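Local coordinates for alcohol dehydrogenase (Escherichia coli, PDB 5VM2), which is of unknown substrate specificity but probably oxidises alcohol groups with NAD or NADP as acceptor, as in other zinc-containing alcohol dehydrogenases, at residues Q231-D235 with M236-I240; I276-L279 with K280-R283. All coordinates share one frame; numbering follows the deposited sequence.

Contact 1 (Q231-D235 with M236-I240); sequences QFTED and MGADI
The C-terminal end of helix 225-232 turns back into strand 238-243 through a Schellman motif that overlaps a type I' beta turn from T233 to M236, and T233 and M236 close that turn. Its bond runs from M236 N to T233 O over 3.0 Å, with an N-H...O angle of 158°. E234, at positive phi, is the C-prime residue of the Schellman motif, which is defined by two backbone bonds, D235 N to Q230 O and E234 N to Q231 O, the latter 3.1 Å long; D235 also has positive phi, as both central residues of a type I' turn require.

T233 holds the next step as well. With chi1 at 64°, OG1 sits between the backbone N and the carbonyl carbon, where it accepts from G237 N at 2.9 Å; this bond is more bent, at 133°. OG1 is also hydrogen-bonded to C229 O, one turn back in the helix, so a buried hydroxyl couples the helix end to the departing chain. The other branch, CG2, lies against the backbone at A238 N (3.6 Å) and meets the methyl A238 CB at 4.0 Å. M236 CG comes to 3.2 Å from T233 O.

Beyond G237 the chain joins the parallel sheet beside strand 171-175: T233 touches K171, A238 packs on I173, and F232 reaches both I173 and strand 195-200.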
ATOM      1  N   GLN A 231      -4.168  -5.856  29.224  1.00 43.70           N
ATOM      2  CA  GLN A 231      -3.080  -6.629  29.814  1.00 46.20           C
ATOM      3  C   GLN A 231      -1.751  -6.267  29.164  1.00 42.80           C
ATOM      4  O   GLN A 231      -0.751  -6.027  29.851  1.00 43.99           O
ATOM      5  CB  GLN A 231      -3.360  -8.124  29.669  1.00 52.42           C
ATOM      6  CG  GLN A 231      -2.200  -9.008  30.095  1.00 60.07           C
ATOM      7  CD  GLN A 231      -2.413 -10.466  29.738  1.00 65.54           C
ATOM      8  OE1 GLN A 231      -3.543 -10.907  29.525  1.00 66.88           O
ATOM      9  NE2 GLN A 231      -1.324 -11.222  29.667  1.00 68.31           N
ATOM     10  N   PHE A 232      -1.732  -6.212  27.829  1.00 39.24           N
ATOM     11  CA  PHE A 232      -0.507  -5.896  27.099  1.00 39.07           C
ATOM     12  C   PHE A 232       0.071  -4.552  27.528  1.00 41.32           C
ATOM     13  O   PHE A 232       1.292  -4.408  27.665  1.00 43.45           O
ATOM     14  CB  PHE A 232      -0.800  -5.925  25.597  1.00 34.35           C
ATOM     15  CG  PHE A 232       0.281  -5.331  24.737  1.00 34.35           C
ATOM     16  CD1 PHE A 232       0.037  -4.188  23.988  1.00 34.40           C
ATOM     17  CD2 PHE A 232       1.528  -5.927  24.649  1.00 34.59           C
ATOM     18  CE1 PHE A 232       1.027  -3.639  23.183  1.00 33.62           C
ATOM     19  CE2 PHE A 232       2.522  -5.386  23.846  1.00 33.11           C
ATOM     20  CZ  PHE A 232       2.274  -4.248  23.112  1.00 33.43           C
ATOM     21  N   THR A 233      -0.789  -3.560  27.770  1.00 40.20           N
ATOM     22  CA  THR A 233      -0.354  -2.216  28.126  1.00 41.41           C
ATOM     23  C   THR A 233      -0.467  -1.933  29.618  1.00 46.93           C
ATOM     24  O   THR A 233      -0.372  -0.770  30.027  1.00 49.66           O
ATOM     25  CB  THR A 233      -1.153  -1.168  27.343  1.00 38.36           C
ATOM     26  OG1 THR A 233      -2.533  -1.230  27.724  1.00 39.42           O
ATOM     27  CG2 THR A 233      -1.030  -1.410  25.844  1.00 32.49           C
ATOM     28  N   GLU A 234      -0.671  -2.966  30.439  1.00 49.30           N
ATOM     29  CA  GLU A 234      -0.747  -2.811  31.890  1.00 55.22           C
ATOM     30  C   GLU A 234      -1.819  -1.799  32.285  1.00 56.12           C
ATOM     31  O   GLU A 234      -1.612  -0.959  33.161  1.00 59.33           O
ATOM     32  CB  GLU A 234       0.613  -2.418  32.472  1.00 61.72           C
ATOM     33  CG  GLU A 234       1.617  -3.554  32.490  1.00 67.07           C
ATOM     34  CD  GLU A 234       3.004  -3.107  32.085  1.00 71.29           C
ATOM     35  OE1 GLU A 234       3.342  -3.231  30.889  1.00 69.29           O
ATOM     36  OE2 GLU A 234       3.754  -2.633  32.963  1.00 76.59           O
ATOM     37  N   ASP A 235      -2.969  -1.871  31.615  1.00 53.66           N
ATOM     38  CA  ASP A 235      -4.128  -1.017  31.857  1.00 54.50           C
ATOM     39  C   ASP A 235      -3.848   0.454  31.581  1.00 54.82           C
ATOM     40  O   ASP A 235      -4.641   1.317  31.978  1.00 56.04           O
ATOM     41  CB  ASP A 235      -4.658  -1.189  33.285  1.00 57.43           C
ATOM     42  CG  ASP A 235      -4.858  -2.643  33.649  1.00 57.61           C
ATOM     43  OD1 ASP A 235      -5.508  -3.367  32.868  1.00 54.37           O
ATOM     44  OD2 ASP A 235      -4.360  -3.062  34.714  1.00 61.55           O
ATOM     45  N   MET A 236      -2.741   0.763  30.910  1.00 46.98           N
ATOM     46  CA  MET A 236      -2.473   2.161  30.604  1.00 48.66           C
ATOM     47  C   MET A 236      -2.870   2.545  29.187  1.00 40.97           C
ATOM     48  O   MET A 236      -3.057   3.735  28.918  1.00 39.03           O
ATOM     49  CB  MET A 236      -0.984   2.476  30.795  1.00 53.89           C
ATOM     50  CG  MET A 236      -0.331   1.797  31.988  1.00 63.44           C
ATOM     51  SD  MET A 236      -0.790   2.541  33.570  1.00 73.63           S
ATOM     52  CE  MET A 236      -0.753   1.113  34.652  1.00 78.84           C
ATOM     53  N   GLY A 237      -3.113   1.588  28.301  1.00 38.14           N
ATOM     54  CA  GLY A 237      -3.328   1.891  26.903  1.00 36.36           C
ATOM     55  C   GLY A 237      -2.017   2.002  26.144  1.00 34.44           C
ATOM     56  O   GLY A 237      -0.942   2.175  26.714  1.00 34.96           O
ATOM     57  N   ALA A 238      -2.113   1.895  24.825  1.00 31.56           N
ATOM     58  CA  ALA A 238      -0.933   1.960  23.975  1.00 29.22           C
ATOM     59  C   ALA A 238      -0.592   3.402  23.611  1.00 27.54           C
ATOM     60  O   ALA A 238      -1.471   4.259  23.498  1.00 32.18           O
ATOM     61  CB  ALA A 238      -1.146   1.137  22.702  1.00 27.81           C
ATOM     62  N   ASP A 239       0.708   3.660  23.426  1.00 25.44           N
ATOM     63  CA  ASP A 239       1.147   4.968  22.938  1.00 26.64           C
ATOM     64  C   ASP A 239       0.547   5.278  21.569  1.00 25.97           C
ATOM     65  O   ASP A 239       0.137   6.415  21.302  1.00 25.84           O
ATOM     66  CB  ASP A 239       2.672   5.016  22.852  1.00 28.32           C
ATOM     67  CG  ASP A 239       3.334   4.935  24.208  1.00 31.71           C
ATOM     68  OD1 ASP A 239       3.458   3.814  24.743  1.00 30.80           O
ATOM     69  OD2 ASP A 239       3.727   5.997  24.730  1.00 32.68           O
ATOM     70  N   ILE A 240       0.515   4.290  20.682  1.00 26.33           N
ATOM     71  CA  ILE A 240       0.029   4.472  19.320  1.00 28.16           C
ATOM     72  C   ILE A 240      -0.837   3.275  18.973  1.00 27.07           C
ATOM     73  O   ILE A 240      -0.433   2.133  19.204  1.00 30.53           O
ATOM     74  CB  ILE A 240       1.183   4.596  18.303  1.00 28.91           C
ATOM     75  CG1 ILE A 240       2.146   5.730  18.679  1.00 31.19           C
ATOM     76  CG2 ILE A 240       0.628   4.803  16.913  1.00 27.85           C
ATOM     77  CD1 ILE A 240       3.542   5.564  18.087  1.00 32.75           C
TER

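Contact 2 (I276-L279 with K280-R283)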
ATOM      1  N   ILE A 276     -17.477   7.555  17.295  1.00 45.53           N
ATOM      2  CA  ILE A 276     -16.293   7.670  18.140  1.00 42.47           C
ATOM      3  C   ILE A 276     -16.719   8.126  19.530  1.00 43.98           C
ATOM      4  O   ILE A 276     -17.497   9.079  19.672  1.00 44.76           O
ATOM      5  CB  ILE A 276     -15.268   8.645  17.536  1.00 40.52           C
ATOM      6  CG1 ILE A 276     -14.766   8.133  16.184  1.00 41.27           C
ATOM      7  CG2 ILE A 276     -14.102   8.860  18.500  1.00 40.25           C
ATOM      8  CD1 ILE A 276     -14.429   6.654  16.167  1.00 43.36           C
ATOM      9  N   ASN A 277     -16.212   7.447  20.556  1.00 44.88           N
ATOM     10  CA  ASN A 277     -16.470   7.822  21.945  1.00 44.92           C
ATOM     11  C   ASN A 277     -15.348   8.757  22.387  1.00 42.48           C
ATOM     12  O   ASN A 277     -14.315   8.325  22.904  1.00 39.57           O
ATOM     13  CB  ASN A 277     -16.568   6.583  22.828  1.00 47.60           C
ATOM     14  CG  ASN A 277     -16.975   6.907  24.257  1.00 49.17           C
ATOM     15  OD1 ASN A 277     -16.845   8.041  24.718  1.00 48.33           O
ATOM     16  ND2 ASN A 277     -17.472   5.902  24.967  1.00 50.83           N
ATOM     17  N   PHE A 278     -15.562  10.063  22.192  1.00 41.69           N
ATOM     18  CA  PHE A 278     -14.527  11.037  22.527  1.00 41.91           C
ATOM     19  C   PHE A 278     -14.318  11.164  24.030  1.00 44.42           C
ATOM     20  O   PHE A 278     -13.236  11.576  24.467  1.00 43.07           O
ATOM     21  CB  PHE A 278     -14.862  12.394  21.914  1.00 41.80           C
ATOM     22  CG  PHE A 278     -14.498  12.489  20.464  1.00 41.81           C
ATOM     23  CD1 PHE A 278     -13.169  12.446  20.075  1.00 41.02           C
ATOM     24  CD2 PHE A 278     -15.477  12.589  19.490  1.00 43.18           C
ATOM     25  CE1 PHE A 278     -12.817  12.510  18.734  1.00 41.11           C
ATOM     26  CE2 PHE A 278     -15.136  12.661  18.148  1.00 42.81           C
ATOM     27  CZ  PHE A 278     -13.804  12.622  17.768  1.00 42.11           C
ATOM     28  N   LEU A 279     -15.329  10.822  24.834  1.00 45.96           N
ATOM     29  CA  LEU A 279     -15.154  10.833  26.282  1.00 48.87           C
ATOM     30  C   LEU A 279     -13.998   9.931  26.699  1.00 48.26           C
ATOM     31  O   LEU A 279     -13.210  10.286  27.582  1.00 50.37           O
ATOM     32  CB  LEU A 279     -16.452  10.408  26.970  1.00 52.61           C
ATOM     33  CG  LEU A 279     -16.457  10.391  28.501  1.00 54.98           C
ATOM     34  CD1 LEU A 279     -15.901  11.691  29.064  1.00 55.02           C
ATOM     35  CD2 LEU A 279     -17.858  10.131  29.033  1.00 57.16           C
ATOM     36  N   LYS A 280     -13.864   8.770  26.053  1.00 46.24           N
ATOM     37  CA  LYS A 280     -12.797   7.834  26.389  1.00 44.45           C
ATOM     38  C   LYS A 280     -11.417   8.363  26.017  1.00 40.57           C
ATOM     39  O   LYS A 280     -10.417   7.875  26.551  1.00 40.19           O
ATOM     40  CB  LYS A 280     -13.043   6.494  25.693  1.00 48.24           C
ATOM     41  CG  LYS A 280     -12.373   5.300  26.366  1.00 53.47           C
ATOM     42  CD  LYS A 280     -13.213   4.772  27.523  1.00 57.58           C
ATOM     43  CE  LYS A 280     -12.384   3.914  28.471  1.00 59.98           C
ATOM     44  NZ  LYS A 280     -11.657   2.818  27.774  1.00 60.89           N
ATOM     45  N   ILE A 281     -11.338   9.340  25.114  1.00 36.36           N
ATOM     46  CA  ILE A 281     -10.052   9.868  24.672  1.00 33.67           C
ATOM     47  C   ILE A 281     -10.015  11.372  24.898  1.00 34.63           C
ATOM     48  O   ILE A 281      -9.397  12.111  24.123  1.00 36.31           O
ATOM     49  CB  ILE A 281      -9.797   9.534  23.194  1.00 30.25           C
ATOM     50  CG1 ILE A 281     -10.987   9.974  22.336  1.00 28.46           C
ATOM     51  CG2 ILE A 281      -9.536   8.050  23.016  1.00 32.28           C
ATOM     52  CD1 ILE A 281     -10.705   9.948  20.844  1.00 30.22           C
ATOM     53  N   ASN A 282     -10.667  11.837  25.965  1.00 31.99           N
ATOM     54  CA  ASN A 282     -10.786  13.271  26.204  1.00 31.66           C
ATOM     55  C   ASN A 282      -9.492  13.917  26.684  1.00 30.92           C
ATOM     56  O   ASN A 282      -9.428  15.150  26.738  1.00 32.18           O
ATOM     57  CB  ASN A 282     -11.900  13.543  27.218  1.00 36.18           C
ATOM     58  CG  ASN A 282     -11.569  13.028  28.609  1.00 39.53           C
ATOM     59  OD1 ASN A 282     -10.727  12.148  28.782  1.00 41.82           O
ATOM     60  ND2 ASN A 282     -12.245  13.577  29.610  1.00 41.87           N
ATOM     61  N   ARG A 283      -8.470  13.137  27.023  1.00 29.07           N
ATOM     62  CA  ARG A 283      -7.234  13.696  27.571  1.00 31.69           C
ATOM     63  C   ARG A 283      -6.151  13.800  26.494  1.00 33.88           C
ATOM     64  O   ARG A 283      -5.083  13.185  26.568  1.00 35.45           O
ATOM     65  CB  ARG A 283      -6.771  12.873  28.765  1.00 33.58           C
ATOM     66  CG  ARG A 283      -7.571  13.196  30.020  1.00 37.99           C
ATOM     67  CD  ARG A 283      -7.012  12.522  31.255  1.00 43.64           C
ATOM     68  NE  ARG A 283      -7.561  13.091  32.484  1.00 46.12           N
ATOM     69  CZ  ARG A 283      -8.794  12.869  32.929  1.00 48.28           C
ATOM     70  NH1 ARG A 283      -9.620  12.082  32.248  1.00 47.91           N
ATOM     71  NH2 ARG A 283      -9.204  13.432  34.058  1.00 49.25           N
TER
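F278 O accepts from I281 N over 3.0 Å, with an N-H...O angle of 142°. One residue earlier, K280 N points into two oxygens of N277, the backbone O at 3.2 Å and the side-chain OD1 at 3.3 Å. Both bonds are weak, but together they bracket a single N-H. N277 reaches it because CG lies anti to the backbone N (chi1 -174°), which carries OD1 forward along the chain, while ND2 is hydrogen-bonded to Y256 OH. A third weak bond, N282 N to L279 O at 3.4 Å, continues the series.

The backbone bonds each join residue i to residue i+3, and in succession they fold the chain into consecutive tight turns within the loop between strands 262-267 and 286-290 of the Rossmann-type domain. The apolar contacts gather round the F278 ring. I276 CG2 sits over the centre of that ring, 3.7 Å above its plane, whereas I281 CD1 comes to F278 CD1 obliquely at 3.6 Å. The same methyl is 4.3 Å from I276 CG2, so the three side chains meet. L279 and N282 run side by side in the same direction, L279 CD1 being 4.1 Å from N282 ND2. F278 and I281 both touch I287 of strand 286-290, and P255 also borders I281.

In the fold
From the N terminus, the chain first reaches contact 1, where residues 231-240 link helix 225-232 to strand 238-243, the fourth strand of the parallel sheet in chain order. It then passes through helix 248-253 and strand 262-267 before contact 2, at 276-283, in the loop that leads into edge strand 286-290. The two are in series, neither nested nor crossed. Contact 1 closes the helix-to-strand turn; contact 2 is a set of local turns inside a longer loop, which it does not close. The centres of contacts 1 and 2 are 16 Å apart. Both meet residues 255-259, which lie between them in the chain: A238 bonds to L257 and M259, and 280-281 touch P255 and Y256.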